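D-alanyl-lipoteichoic acid synthetase (Streptococcus pneumoniae, PDB 3BMA) probably takes part in the D-alanylation of lipoteichoic acid at the cell membrane, as a DltD-family protein of the SGNH hydrolase clan. Local coordinates at residues K27-Q31 with E188-S192; D56-P60 with W354-F360; Y87-Q92 with D128-F133; Y269-P273 with A389-G393; S286-P292 with T372-Y377. The protein carries 1 engineered substitution. All coordinates share one frame; numbering follows the deposited sequence. Where two conformers were deposited one is given.

Interaction 1: K27-Q31 with E188-S192; sequences KERSQ and ERQAS. Engineered in segment 188-192: Arg189 (natural residue Cys).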
# COMPACT_ATOMS: atom_id res chain seq x y z
N LYS C 27 13.18 -8.89 -26.27
CA LYS C 27 12.42 -8.10 -25.29
C LYS C 27 12.05 -8.85 -24.01
O LYS C 27 11.93 -8.24 -22.94
CB LYS C 27 11.19 -7.42 -25.93
CG LYS C 27 9.99 -8.31 -26.20
CD LYS C 27 8.78 -7.49 -26.62
CE LYS C 27 7.50 -8.31 -26.59
NZ LYS C 27 7.48 -9.42 -27.59
N GLU C 28 11.86 -10.16 -24.11
CA GLU C 28 11.45 -10.95 -22.95
C GLU C 28 12.61 -11.23 -22.00
O GLU C 28 13.75 -11.46 -22.42
CB GLU C 28 10.76 -12.25 -23.36
CG GLU C 28 9.24 -12.28 -23.15
CD GLU C 28 8.47 -11.37 -24.09
OE1 GLU C 28 7.57 -10.64 -23.61
OE2 GLU C 28 8.76 -11.37 -25.31
N ARG C 29 12.28 -11.20 -20.72
CA ARG C 29 13.22 -11.44 -19.64
C ARG C 29 13.67 -12.90 -19.58
O ARG C 29 14.86 -13.19 -19.52
CB ARG C 29 12.55 -11.06 -18.32
CG ARG C 29 13.42 -11.18 -17.09
CD ARG C 29 12.59 -10.89 -15.87
NE ARG C 29 13.41 -10.34 -14.79
CZ ARG C 29 13.64 -9.04 -14.61
NH1 ARG C 29 14.40 -8.66 -13.60
NH2 ARG C 29 13.11 -8.13 -15.43
N SER C 30 12.69 -13.81 -19.62
CA SER C 30 12.89 -15.24 -19.39
C SER C 30 14.01 -15.91 -20.18
O SER C 30 14.94 -16.45 -19.58
CB SER C 30 11.59 -16.01 -19.58
OG SER C 30 11.74 -17.37 -19.20
N GLN C 31 13.92 -15.87 -21.51
CA GLN C 31 14.85 -16.59 -22.39
C GLN C 31 16.30 -16.11 -22.27
O GLN C 31 17.22 -16.94 -22.21
CB GLN C 31 14.39 -16.53 -23.85
CG GLN C 31 13.09 -17.27 -24.12
CD GLN C 31 12.62 -17.12 -25.56
OE1 GLN C 31 11.63 -16.44 -25.84
NE2 GLN C 31 13.34 -17.76 -26.49
N GLU C 188 8.67 -8.89 -12.79
CA GLU C 188 9.73 -9.88 -12.95
C GLU C 188 9.27 -11.31 -12.65
O GLU C 188 9.69 -12.24 -13.34
CB GLU C 188 11.02 -9.50 -12.20
CG GLU C 188 11.04 -9.75 -10.70
CD GLU C 188 12.45 -9.82 -10.11
OE1 GLU C 188 12.59 -9.60 -8.89
OE2 GLU C 188 13.41 -10.10 -10.87
N ARG C 189 8.38 -11.48 -11.66
CA ARG C 189 7.81 -12.80 -11.34
C ARG C 189 6.88 -13.28 -12.44
O ARG C 189 6.84 -14.47 -12.75
CB ARG C 189 7.04 -12.78 -10.01
CG ARG C 189 7.91 -12.61 -8.78
CD ARG C 189 7.11 -12.86 -7.49
NE ARG C 189 7.41 -11.88 -6.44
CZ ARG C 189 8.46 -11.93 -5.62
NH1 ARG C 189 9.35 -12.91 -5.70
NH2 ARG C 189 8.62 -10.98 -4.71
N GLN C 190 6.13 -12.35 -13.02
CA GLN C 190 5.21 -12.61 -14.12
C GLN C 190 5.98 -13.04 -15.36
O GLN C 190 5.68 -14.08 -15.96
CB GLN C 190 4.42 -11.35 -14.41
CG GLN C 190 3.02 -11.57 -14.91
CD GLN C 190 2.21 -10.30 -14.94
OE1 GLN C 190 1.00 -10.32 -14.74
NE2 GLN C 190 2.88 -9.17 -15.18
N ALA C 191 6.98 -12.23 -15.74
CA ALA C 191 7.80 -12.48 -16.92
C ALA C 191 8.58 -13.80 -16.88
O ALA C 191 8.62 -14.51 -17.88
CB ALA C 191 8.74 -11.32 -17.17
N SER C 192 9.16 -14.11 -15.72
CA SER C 192 9.97 -15.32 -15.58
C SER C 192 9.13 -16.60 -15.53
O SER C 192 9.59 -17.67 -15.92
CB SER C 192 10.89 -15.23 -14.36
OG SER C 192 10.15 -15.08 -13.16
O HOH W 1 12.03 -18.46 -16.64
O HOH W 2 9.82 -13.10 -20.01
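Arg29 reaches across Ala191 to Glu188 and carries most of this contact between the start of helix 29-36 and the long helix 174-194. CG anti to the backbone N (chi1 -177°) and an extended chain lay the aliphatic part over the helix: CB lies 4.0 Å from Ala191 CB, and CD packs on the same methyl. Further out, Glu188 CB sits over the centre of one guanidinium face, 3.5 Å above its plane. The Glu188 carboxylate, turned 81° from the guanidinium, comes round to NH1, and the salt bridge from Arg29 NH1 to Glu188 OE2 measures 3.2 Å. NH2 makes a second salt bridge, to Asp128 of helix 127-136, so the guanidinium lies between two acids, which probably fixes its rotation.

At Ser30 the packing gives way to water. Ser30 OG and Ser192 O stay 3.9 Å apart and share one water, which gives a proton to Ser192 O at 2.7 Å. A second water accepts from Ser30 N at 3.0 Å and donates to Ala191 O. Ser192 OG turns back to Glu188 O, inside its own helix. Together these contacts form a helix-to-helix surface contact, closely packed at Arg29, Ala191 and Glu188, and bridged by water at the two serines.

Interaction 2: D56-P60 with W354-F360; sequences DGAHP and WLGWLAF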
# COMPACT_ATOMS: atom_id res chain seq x y z
N ASP C 56 25.54 -17.28 -42.29
CA ASP C 56 26.33 -18.04 -43.26
C ASP C 56 27.28 -19.00 -42.54
O ASP C 56 27.14 -19.22 -41.33
CB ASP C 56 27.06 -17.12 -44.26
CG ASP C 56 27.94 -16.08 -43.59
OD1 ASP C 56 27.63 -14.87 -43.71
OD2 ASP C 56 28.95 -16.44 -42.95
N GLY C 57 28.25 -19.55 -43.26
CA GLY C 57 29.20 -20.52 -42.70
C GLY C 57 30.21 -19.93 -41.74
O GLY C 57 30.78 -20.65 -40.92
N ALA C 58 30.42 -18.62 -41.83
CA ALA C 58 31.38 -17.93 -40.99
C ALA C 58 30.75 -17.12 -39.85
O ALA C 58 31.46 -16.50 -39.06
CB ALA C 58 32.27 -17.05 -41.84
N HIS C 59 29.41 -17.14 -39.78
CA HIS C 59 28.63 -16.48 -38.73
C HIS C 59 29.08 -16.95 -37.34
O HIS C 59 29.30 -18.15 -37.15
CB HIS C 59 27.14 -16.79 -38.94
CG HIS C 59 26.21 -15.90 -38.17
ND1 HIS C 59 25.91 -16.10 -36.85
CD2 HIS C 59 25.51 -14.81 -38.56
CE1 HIS C 59 25.07 -15.17 -36.44
NE2 HIS C 59 24.81 -14.37 -37.46
N PRO C 60 29.25 -16.02 -36.37
CA PRO C 60 29.75 -16.31 -35.02
C PRO C 60 29.00 -17.42 -34.26
O PRO C 60 29.60 -18.12 -33.44
CB PRO C 60 29.61 -14.97 -34.28
CG PRO C 60 28.74 -14.12 -35.14
CD PRO C 60 28.99 -14.57 -36.54
N TRP C 354 29.78 -13.09 -44.58
CA TRP C 354 30.74 -13.94 -45.29
C TRP C 354 32.18 -13.81 -44.77
O TRP C 354 32.48 -14.24 -43.65
CB TRP C 354 30.66 -13.73 -46.81
CG TRP C 354 29.41 -14.29 -47.45
CD1 TRP C 354 28.93 -15.57 -47.36
CD2 TRP C 354 28.50 -13.58 -48.31
NE1 TRP C 354 27.77 -15.70 -48.09
CE2 TRP C 354 27.49 -14.50 -48.69
CE3 TRP C 354 28.44 -12.27 -48.80
CZ2 TRP C 354 26.43 -14.14 -49.53
CZ3 TRP C 354 27.38 -11.91 -49.63
CH2 TRP C 354 26.39 -12.85 -49.99
N LEU C 355 33.06 -13.22 -45.57
CA LEU C 355 34.46 -13.03 -45.19
C LEU C 355 34.63 -11.96 -44.12
O LEU C 355 35.61 -11.97 -43.37
CB LEU C 355 35.32 -12.70 -46.43
CG LEU C 355 36.11 -13.82 -47.14
CD1 LEU C 355 35.26 -15.03 -47.51
CD2 LEU C 355 36.80 -13.26 -48.38
N GLY C 356 33.66 -11.05 -44.03
CA GLY C 356 33.62 -10.03 -42.98
C GLY C 356 33.40 -10.60 -41.59
O GLY C 356 33.81 -10.00 -40.60
N TRP C 357 32.74 -11.75 -41.52
CA TRP C 357 32.57 -12.49 -40.28
C TRP C 357 33.88 -13.10 -39.79
O TRP C 357 34.08 -13.29 -38.59
CB TRP C 357 31.54 -13.60 -40.43
CG TRP C 357 30.08 -13.20 -40.32
CD1 TRP C 357 29.06 -13.63 -41.12
CD2 TRP C 357 29.48 -12.31 -39.36
NE1 TRP C 357 27.87 -13.07 -40.73
CE2 TRP C 357 28.10 -12.26 -39.65
CE3 TRP C 357 29.97 -11.55 -38.28
CZ2 TRP C 357 27.20 -11.48 -38.91
CZ3 TRP C 357 29.07 -10.78 -37.55
CH2 TRP C 357 27.71 -10.75 -37.87
N LEU C 358 34.77 -13.42 -40.73
CA LEU C 358 36.06 -14.03 -40.42
C LEU C 358 37.03 -13.02 -39.84
O LEU C 358 37.82 -13.36 -38.95
CB LEU C 358 36.65 -14.70 -41.66
CG LEU C 358 35.95 -15.99 -42.11
CD1 LEU C 358 36.58 -16.49 -43.39
CD2 LEU C 358 36.02 -17.06 -41.02
N ALA C 359 36.96 -11.79 -40.33
CA ALA C 359 37.72 -10.67 -39.77
C ALA C 359 37.18 -10.32 -38.38
O ALA C 359 37.95 -10.01 -37.47
CB ALA C 359 37.64 -9.47 -40.69
N PHE C 360 35.85 -10.36 -38.26
CA PHE C 360 35.12 -10.18 -37.00
C PHE C 360 35.61 -11.19 -35.96
O PHE C 360 35.98 -10.80 -34.85
CB PHE C 360 33.61 -10.33 -37.28
CG PHE C 360 32.72 -10.32 -36.06
CD1 PHE C 360 32.16 -9.13 -35.61
CD2 PHE C 360 32.38 -11.51 -35.41
CE1 PHE C 360 31.31 -9.11 -34.50
CE2 PHE C 360 31.54 -11.50 -34.29
CZ PHE C 360 31.01 -10.30 -33.84
O HOH W 3 32.34 -14.61 -36.88
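The Trp357 indole is covered on one face by aliphatic carbons of two consecutive residues, His59 and Pro60, which form paired CH-pi contacts. His59 CA stands 3.9 Å from the centroid of the five-membered ring and Pro60 CD 3.7 Å from that of the six-membered ring, each 16° off the ring normal. The imidazole itself meets the indole obliquely, planes 66° apart, with His59 CD2 near Trp357 NE1. Pro60 also lays CG against Phe360 CE2, and Trp357 CZ3 lies over the centre of the Phe360 ring.

The Ala58 methyl lies against the start of the helix, its CB 3.3 Å from Trp354 O and 3.8 Å from both Trp357 CB and Leu358 CD2. The Ala58 carbonyl oxygen shares a water with Trp357 O, the water donating to both. Asp56 closes the other end. Its CG lies between the backbone N and the carbonyl carbon (chi1 55°), bringing OD1 to the Trp354 backbone N at 2.9 Å, a fairly straight bond received from above the carboxylate plane. OD2 accepts from Ala58 N through its anti lone pair, which makes an Asx turn.

OD1 also forms a salt bridge with Lys347, while His59 is at the N-cap of helix 60-66, its ND1 accepting from Ala61 N. The contact thus joins the loop leading into helix 60-66 to the start of helix 355-369. The buried carboxylate has two backbone amides and a lysine as partners, an environment that would probably favour its ionised form, while carbon-to-ring packing covers one face of the indole.

Interaction 3: Y87-Q92 with D128-F133; sequences YFGMQQ and DQLTSF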
# COMPACT_ATOMS: atom_id res chain seq x y z
N TYR C 87 19.84 -0.27 -23.99
CA TYR C 87 19.87 0.20 -22.61
C TYR C 87 18.71 -0.33 -21.78
O TYR C 87 18.91 -0.83 -20.68
CB TYR C 87 19.88 1.73 -22.55
CG TYR C 87 19.94 2.27 -21.14
CD1 TYR C 87 21.11 2.16 -20.39
CD2 TYR C 87 18.83 2.87 -20.55
CE1 TYR C 87 21.18 2.65 -19.10
CE2 TYR C 87 18.89 3.35 -19.24
CZ TYR C 87 20.07 3.24 -18.53
OH TYR C 87 20.15 3.71 -17.24
N PHE C 88 17.50 -0.24 -22.33
CA PHE C 88 16.30 -0.69 -21.63
C PHE C 88 16.24 -2.21 -21.49
O PHE C 88 15.80 -2.73 -20.47
CB PHE C 88 15.04 -0.12 -22.28
CG PHE C 88 14.84 1.35 -22.03
CD1 PHE C 88 14.78 1.84 -20.73
CD2 PHE C 88 14.72 2.24 -23.08
CE1 PHE C 88 14.62 3.19 -20.49
CE2 PHE C 88 14.55 3.59 -22.85
CZ PHE C 88 14.50 4.07 -21.55
N GLY C 89 16.70 -2.91 -22.53
CA GLY C 89 16.82 -4.37 -22.48
C GLY C 89 17.79 -4.86 -21.42
O GLY C 89 17.57 -5.91 -20.82
N MET C 90 18.86 -4.09 -21.19
CA MET C 90 19.89 -4.40 -20.18
C MET C 90 19.33 -4.38 -18.76
O MET C 90 19.74 -5.19 -17.93
CB MET C 90 21.08 -3.44 -20.26
CG MET C 90 22.03 -3.66 -21.45
SD MET C 90 23.36 -2.42 -21.56
CE MET C 90 23.63 -2.44 -23.32
N GLN C 91 18.38 -3.47 -18.50
CA GLN C 91 17.73 -3.30 -17.19
C GLN C 91 17.05 -4.57 -16.66
O GLN C 91 16.82 -4.70 -15.46
CB GLN C 91 16.70 -2.16 -17.23
CG GLN C 91 17.22 -0.82 -17.78
CD GLN C 91 18.42 -0.29 -17.02
OE1 GLN C 91 18.43 -0.23 -15.79
NE2 GLN C 91 19.45 0.09 -17.77
N GLN C 92 16.74 -5.50 -17.56
CA GLN C 92 16.15 -6.79 -17.23
C GLN C 92 17.19 -7.84 -16.82
O GLN C 92 16.83 -8.90 -16.29
CB GLN C 92 15.38 -7.34 -18.43
CG GLN C 92 14.17 -6.54 -18.86
CD GLN C 92 13.59 -7.09 -20.14
OE1 GLN C 92 14.13 -6.86 -21.22
NE2 GLN C 92 12.49 -7.83 -20.03
N ASP C 128 7.86 -4.70 -18.67
CA ASP C 128 8.88 -5.24 -17.77
C ASP C 128 10.15 -4.39 -17.81
O ASP C 128 10.81 -4.23 -16.79
CB ASP C 128 9.17 -6.71 -18.11
CG ASP C 128 10.17 -7.35 -17.16
OD1 ASP C 128 10.19 -7.03 -15.94
OD2 ASP C 128 10.96 -8.18 -17.63
N GLN C 129 10.46 -3.84 -18.99
CA GLN C 129 11.59 -2.92 -19.15
C GLN C 129 11.34 -1.56 -18.50
O GLN C 129 12.26 -0.96 -17.96
CB GLN C 129 11.91 -2.71 -20.63
CG GLN C 129 12.70 -3.84 -21.25
CD GLN C 129 12.76 -3.75 -22.76
OE1 GLN C 129 12.85 -2.66 -23.32
NE2 GLN C 129 12.72 -4.90 -23.42
N LEU C 130 10.09 -1.09 -18.56
CA LEU C 130 9.68 0.15 -17.91
C LEU C 130 9.92 0.07 -16.41
O LEU C 130 10.59 0.92 -15.84
CB LEU C 130 8.20 0.44 -18.18
CG LEU C 130 7.69 1.87 -18.42
CD1 LEU C 130 6.17 1.85 -18.40
CD2 LEU C 130 8.21 2.91 -17.44
N THR C 131 9.37 -0.98 -15.78
CA THR C 131 9.45 -1.14 -14.32
C THR C 131 10.87 -1.46 -13.83
O THR C 131 11.24 -1.04 -12.73
CB THR C 131 8.45 -2.19 -13.80
OG1 THR C 131 8.46 -3.35 -14.64
CG2 THR C 131 7.05 -1.61 -13.75
N SER C 132 11.64 -2.19 -14.64
CA SER C 132 13.06 -2.46 -14.38
C SER C 132 13.89 -1.19 -14.41
O SER C 132 14.82 -1.02 -13.61
CB SER C 132 13.63 -3.44 -15.41
OG SER C 132 12.97 -4.68 -15.34
N PHE C 133 13.57 -0.31 -15.36
CA PHE C 133 14.20 1.00 -15.46
C PHE C 133 13.93 1.84 -14.21
O PHE C 133 14.86 2.40 -13.64
CB PHE C 133 13.74 1.73 -16.73
CG PHE C 133 14.09 3.20 -16.75
CD1 PHE C 133 13.09 4.16 -16.69
CD2 PHE C 133 15.42 3.62 -16.84
CE1 PHE C 133 13.40 5.51 -16.72
CE2 PHE C 133 15.74 4.97 -16.86
CZ PHE C 133 14.73 5.92 -16.80
O HOH W 4 17.44 2.12 -14.56
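Aromatic packing holds one end of the contact between helix 83-90, with the residues just after it, and helix 127-136. The Phe88 edge meets the face of Phe133 in a T-shaped pair, planes at 87° and centroids 5.3 Å apart, with Phe88 CE1 directed over the rim of the ring. Tyr87 CE2 approaches Phe133 CD2 obliquely at 4.2 Å. Helix 141-153 lies against the same rings through Ala146.

Close packing without hydrogen bonds across it occupies the middle. Ser132 CB rests on Gln91 CB at 3.8 Å and near Gln91 O, and Gln129 CG lies by the carbonyl oxygen of Phe88.

Hydrogen bonds gather mainly at the other end, around the Gln92 amide. With CG anti to the carbonyl carbon (chi1 -65°) and an extended chain, Gln92 carries NE2 to Asp128 OD2 at 2.9 Å; the bond is nearly straight (167°) and meets the carboxylate from above its plane. NE2 also reaches Lys27 O. Gln92 OE1 receives a weak bond from Gln129 NE2 at 3.3 Å and a further one from Lys32. The main partner of Gln129 NE2 is the Tyr124 carbonyl. Ser132 OG donates to Asp128 O from the face opposite to that used by Ser132 N. At the aromatic end, Gln91 bends at chi2 and its NE2 bonds to Tyr87 O, while a water lies 2.8 Å from both Gln91 OE1 and Phe133 O.

Both ends of the buried Gln92 amide are engaged, which probably sets which end is oxygen and which nitrogen; a neighbouring arginine probably offsets the charge of Asp128.

Interaction 4: Y269-P273 with A389-G393; sequences YLKSP and ATYDG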
# COMPACT_ATOMS: atom_id res chain seq x y z
N TYR C 269 26.55 11.80 -40.70
CA TYR C 269 26.29 11.10 -39.44
C TYR C 269 26.97 11.76 -38.25
O TYR C 269 27.11 11.15 -37.19
CB TYR C 269 26.68 9.62 -39.54
CG TYR C 269 26.02 8.85 -40.66
CD1 TYR C 269 26.76 7.99 -41.46
CD2 TYR C 269 24.65 8.99 -40.92
CE1 TYR C 269 26.16 7.27 -42.50
CE2 TYR C 269 24.05 8.28 -41.95
CZ TYR C 269 24.81 7.43 -42.73
OH TYR C 269 24.21 6.72 -43.75
N LEU C 270 27.39 13.00 -38.44
CA LEU C 270 28.12 13.71 -37.40
C LEU C 270 27.19 14.26 -36.33
O LEU C 270 27.59 14.44 -35.18
CB LEU C 270 28.97 14.83 -37.99
CG LEU C 270 30.31 14.44 -38.63
CD1 LEU C 270 30.84 15.56 -39.51
CD2 LEU C 270 31.33 14.06 -37.56
N LYS C 271 25.95 14.53 -36.73
CA LYS C 271 24.96 15.10 -35.83
C LYS C 271 23.85 14.09 -35.57
O LYS C 271 23.19 13.64 -36.50
CB LYS C 271 24.38 16.40 -36.41
CG LYS C 271 25.40 17.53 -36.57
CD LYS C 271 24.74 18.76 -37.17
CE LYS C 271 25.60 20.00 -36.98
NZ LYS C 271 24.86 21.24 -37.34
N SER C 272 23.68 13.72 -34.30
CA SER C 272 22.72 12.68 -33.91
C SER C 272 22.40 12.67 -32.42
O SER C 272 23.28 12.93 -31.60
CB SER C 272 23.26 11.30 -34.29
OG SER C 272 22.20 10.36 -34.34
N PRO C 273 21.13 12.37 -32.07
CA PRO C 273 20.77 12.04 -30.68
C PRO C 273 21.31 10.67 -30.23
O PRO C 273 21.38 10.40 -29.04
CB PRO C 273 19.24 12.05 -30.70
CG PRO C 273 18.88 11.74 -32.11
CD PRO C 273 19.94 12.38 -32.95
N ALA C 389 26.07 16.10 -29.13
CA ALA C 389 25.17 15.50 -30.10
C ALA C 389 25.32 16.10 -31.50
O ALA C 389 25.24 15.39 -32.50
CB ALA C 389 23.73 15.63 -29.63
N THR C 390 25.56 17.41 -31.55
CA THR C 390 25.64 18.15 -32.81
C THR C 390 27.05 18.64 -33.15
O THR C 390 27.21 19.50 -34.03
CB THR C 390 24.67 19.35 -32.79
OG1 THR C 390 24.96 20.19 -31.66
CG2 THR C 390 23.22 18.88 -32.70
N TYR C 391 28.07 18.09 -32.48
CA TYR C 391 29.45 18.56 -32.64
C TYR C 391 30.09 18.17 -33.98
O TYR C 391 30.19 16.99 -34.32
CB TYR C 391 30.32 18.07 -31.48
CG TYR C 391 31.69 18.72 -31.43
CD1 TYR C 391 31.84 20.05 -31.05
CD2 TYR C 391 32.83 17.99 -31.77
CE1 TYR C 391 33.10 20.65 -31.01
CE2 TYR C 391 34.09 18.58 -31.73
CZ TYR C 391 34.22 19.91 -31.35
OH TYR C 391 35.46 20.50 -31.31
N ASP C 392 30.53 19.20 -34.71
CA ASP C 392 31.06 19.08 -36.07
C ASP C 392 32.57 18.89 -36.13
O ASP C 392 33.07 17.98 -36.79
CB ASP C 392 30.75 20.35 -36.87
CG ASP C 392 29.29 20.48 -37.22
OD1 ASP C 392 28.79 19.65 -38.01
OD2 ASP C 392 28.66 21.43 -36.72
N GLY C 393 33.29 19.78 -35.43
CA GLY C 393 34.70 20.03 -35.69
C GLY C 393 35.71 19.02 -35.17
O GLY C 393 35.42 17.83 -35.05
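Two irregular segments meet here: the loop that leads up to helix 274-287, and the end of helix 386-389 with the chain beyond it, near the C terminus. Their one mutual hydrogen bond is between backbones, Ser272 N to Ala389 O at 2.9 Å and 166°. The neighbouring Lys271 CA adds a CA-H...O contact to the same oxygen. Ser272 turns its own side chain away, to cap the following helix at Glu274 N and to meet Ser112 O. Lys320 of helix 311-326 donates to both Leu270 O and Tyr391 O, bringing these two carbonyls to the same ammonium group.

From Lys271 CB outward the chain is extended and runs over the Thr390 backbone. CB passes near Ala389 O and Thr390 CA; CG follows at 3.7 Å from Thr390 O, and CD remains near that carbonyl. CE has the closest approaches, 3.4 Å to Thr390 O and 3.4 Å from either carboxylate oxygen of Asp392. Lys271 and Asp392 are both exposed, and their ion pair is a long one: Lys271 NZ ends 3.9 Å from Asp392 OD2.

Interaction 5: S286-P292 with T372-Y377; sequences SKSKVNP and TPAPTY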
# COMPACT_ATOMS: atom_id res chain seq x y z
N SER C 286 29.92 0.77 -17.37
CA SER C 286 30.79 1.21 -16.29
C SER C 286 30.28 0.79 -14.92
O SER C 286 31.06 0.34 -14.08
CB SER C 286 30.98 2.73 -16.36
OG SER C 286 31.78 3.21 -15.28
N LYS C 287 28.97 0.96 -14.70
CA LYS C 287 28.33 0.60 -13.44
C LYS C 287 28.35 -0.91 -13.19
O LYS C 287 28.55 -1.36 -12.06
CB LYS C 287 26.88 1.07 -13.42
CG LYS C 287 26.68 2.57 -13.25
CD LYS C 287 25.22 2.91 -13.52
CE LYS C 287 24.92 4.36 -13.19
NZ LYS C 287 23.46 4.63 -13.29
N SER C 288 28.15 -1.68 -14.26
CA SER C 288 28.09 -3.14 -14.18
C SER C 288 29.45 -3.80 -14.32
O SER C 288 29.57 -5.02 -14.17
CB SER C 288 27.13 -3.70 -15.24
OG SER C 288 25.91 -3.00 -15.26
N LYS C 289 30.47 -2.99 -14.61
CA LYS C 289 31.85 -3.44 -14.84
C LYS C 289 31.96 -4.46 -15.98
O LYS C 289 32.66 -5.46 -15.85
CB LYS C 289 32.51 -4.01 -13.57
CG LYS C 289 32.49 -3.09 -12.35
CD LYS C 289 33.34 -3.67 -11.24
CE LYS C 289 33.07 -2.98 -9.91
NZ LYS C 289 31.72 -3.34 -9.36
N VAL C 290 31.25 -4.22 -17.08
CA VAL C 290 31.36 -5.13 -18.23
C VAL C 290 32.56 -4.75 -19.10
O VAL C 290 32.95 -3.57 -19.15
CB VAL C 290 30.02 -5.32 -19.06
CG1 VAL C 290 28.79 -4.97 -18.26
CG2 VAL C 290 30.05 -4.57 -20.37
N ASN C 291 33.16 -5.74 -19.74
CA ASN C 291 34.28 -5.53 -20.65
C ASN C 291 33.82 -5.79 -22.08
O ASN C 291 33.85 -6.92 -22.55
CB ASN C 291 35.46 -6.43 -20.27
CG ASN C 291 36.73 -6.10 -21.04
OD1 ASN C 291 36.89 -5.01 -21.59
ND2 ASN C 291 37.66 -7.05 -21.06
N PRO C 292 33.38 -4.72 -22.77
CA PRO C 292 32.85 -4.84 -24.12
C PRO C 292 33.91 -4.77 -25.21
O PRO C 292 34.91 -4.06 -25.06
CB PRO C 292 31.93 -3.62 -24.22
CG PRO C 292 32.53 -2.62 -23.31
CD PRO C 292 33.37 -3.33 -22.30
N THR C 372 39.17 -11.31 -19.61
CA THR C 372 39.86 -10.42 -18.69
C THR C 372 38.86 -9.42 -18.11
O THR C 372 37.93 -9.01 -18.82
CB THR C 372 41.03 -9.66 -19.38
OG1 THR C 372 40.61 -9.19 -20.67
CG2 THR C 372 42.23 -10.58 -19.56
N PRO C 373 39.01 -9.05 -16.82
CA PRO C 373 38.12 -8.06 -16.20
C PRO C 373 38.19 -6.67 -16.84
O PRO C 373 39.20 -6.31 -17.44
CB PRO C 373 38.63 -7.99 -14.75
CG PRO C 373 40.02 -8.50 -14.80
CD PRO C 373 40.00 -9.56 -15.86
N ALA C 374 37.10 -5.92 -16.71
CA ALA C 374 37.01 -4.56 -17.23
C ALA C 374 37.96 -3.61 -16.51
O ALA C 374 38.15 -3.73 -15.29
CB ALA C 374 35.57 -4.06 -17.11
N PRO C 375 38.55 -2.65 -17.24
CA PRO C 375 39.37 -1.62 -16.60
C PRO C 375 38.53 -0.61 -15.83
O PRO C 375 37.31 -0.75 -15.75
CB PRO C 375 40.04 -0.93 -17.79
CG PRO C 375 39.06 -1.08 -18.89
CD PRO C 375 38.51 -2.46 -18.71
N THR C 376 39.18 0.40 -15.26
CA THR C 376 38.46 1.50 -14.62
C THR C 376 38.10 2.52 -15.70
O THR C 376 38.97 3.00 -16.43
CB THR C 376 39.31 2.16 -13.51
OG1 THR C 376 39.74 1.16 -12.58
CG2 THR C 376 38.50 3.22 -12.76
N TYR C 377 36.81 2.83 -15.82
CA TYR C 377 36.35 3.81 -16.79
C TYR C 377 36.22 5.19 -16.14
O TYR C 377 35.91 5.30 -14.95
CB TYR C 377 35.02 3.39 -17.41
CG TYR C 377 35.00 2.00 -18.02
CD1 TYR C 377 35.76 1.69 -19.15
CD2 TYR C 377 34.21 0.99 -17.47
CE1 TYR C 377 35.73 0.40 -19.70
CE2 TYR C 377 34.17 -0.29 -18.01
CZ TYR C 377 34.93 -0.57 -19.13
OH TYR C 377 34.90 -1.84 -19.66
O HOH W 5 34.62 -7.47 -16.47
O HOH W 6 36.67 -2.18 -21.69
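The backbone leaves helix 274-287 through Lys289, which has positive phi (57°), and enters strand 291-296, where Asn291 CA comes 4.5 Å from Ala374 CA in the irregular segment 372-377. Tyr377 spans the bend. Its CG is anti to the carbonyl carbon (chi1 -53°), and the ring runs from the helix end to the strand: CD2 lies 3.6 Å from Ser286 CA, and the hydroxyl donates to Val290 O at 2.7 Å, in the carbonyl plane. Pro292 CD lies 3.4 Å from the same Tyr377 OH, the proline and tyrosine side chains pointing toward each other. A water donates to Tyr377 OH and to Asn291 OD1, joining the two polar groups, and Phe330 stacks on the ring.

This bend leads from helix 274-287 into the parallel sheet, consistent with the alpha/beta fold of the SGNH clan; strand 291-296 lies between strands 101-105 and 333-335. Ala374 covers the strand entry, its CB against the carbonyl oxygens of Lys289 and Val290, and a water joins Ala374 N to Lys289 O.

Asn291, its CG anti to the backbone N, sends ND2 to Thr372 O at 3.0 Å. The bond is bent (143°), and the donor stands above the carbonyl plane rather than on a lone pair. At the outer side Lys289 NZ leads away from segment 372-377, toward a long, weak ion pair with Glu98, and the residue packs on Pro39 of a neighbouring subunit.

From the N terminus, interaction 1 opens first and closes at helix 174-194, tying helix 29-36 to it. Interaction 3, joining helices 83-90 and 127-136, nests inside that loop and touches interaction 1 directly. Interaction 2 opens at 56-60 and closes only at helix 355-369, so it crosses interaction 1 and encloses interaction 3; its centre lies about 32 Å from that of interaction 1. Interaction 4 links the approach to helix 274-287 with the C-terminal segment, and interaction 5, at that helix's far end, nests within it. Both cross interaction 2 and bring the chain after helix 355-369 back onto the fold.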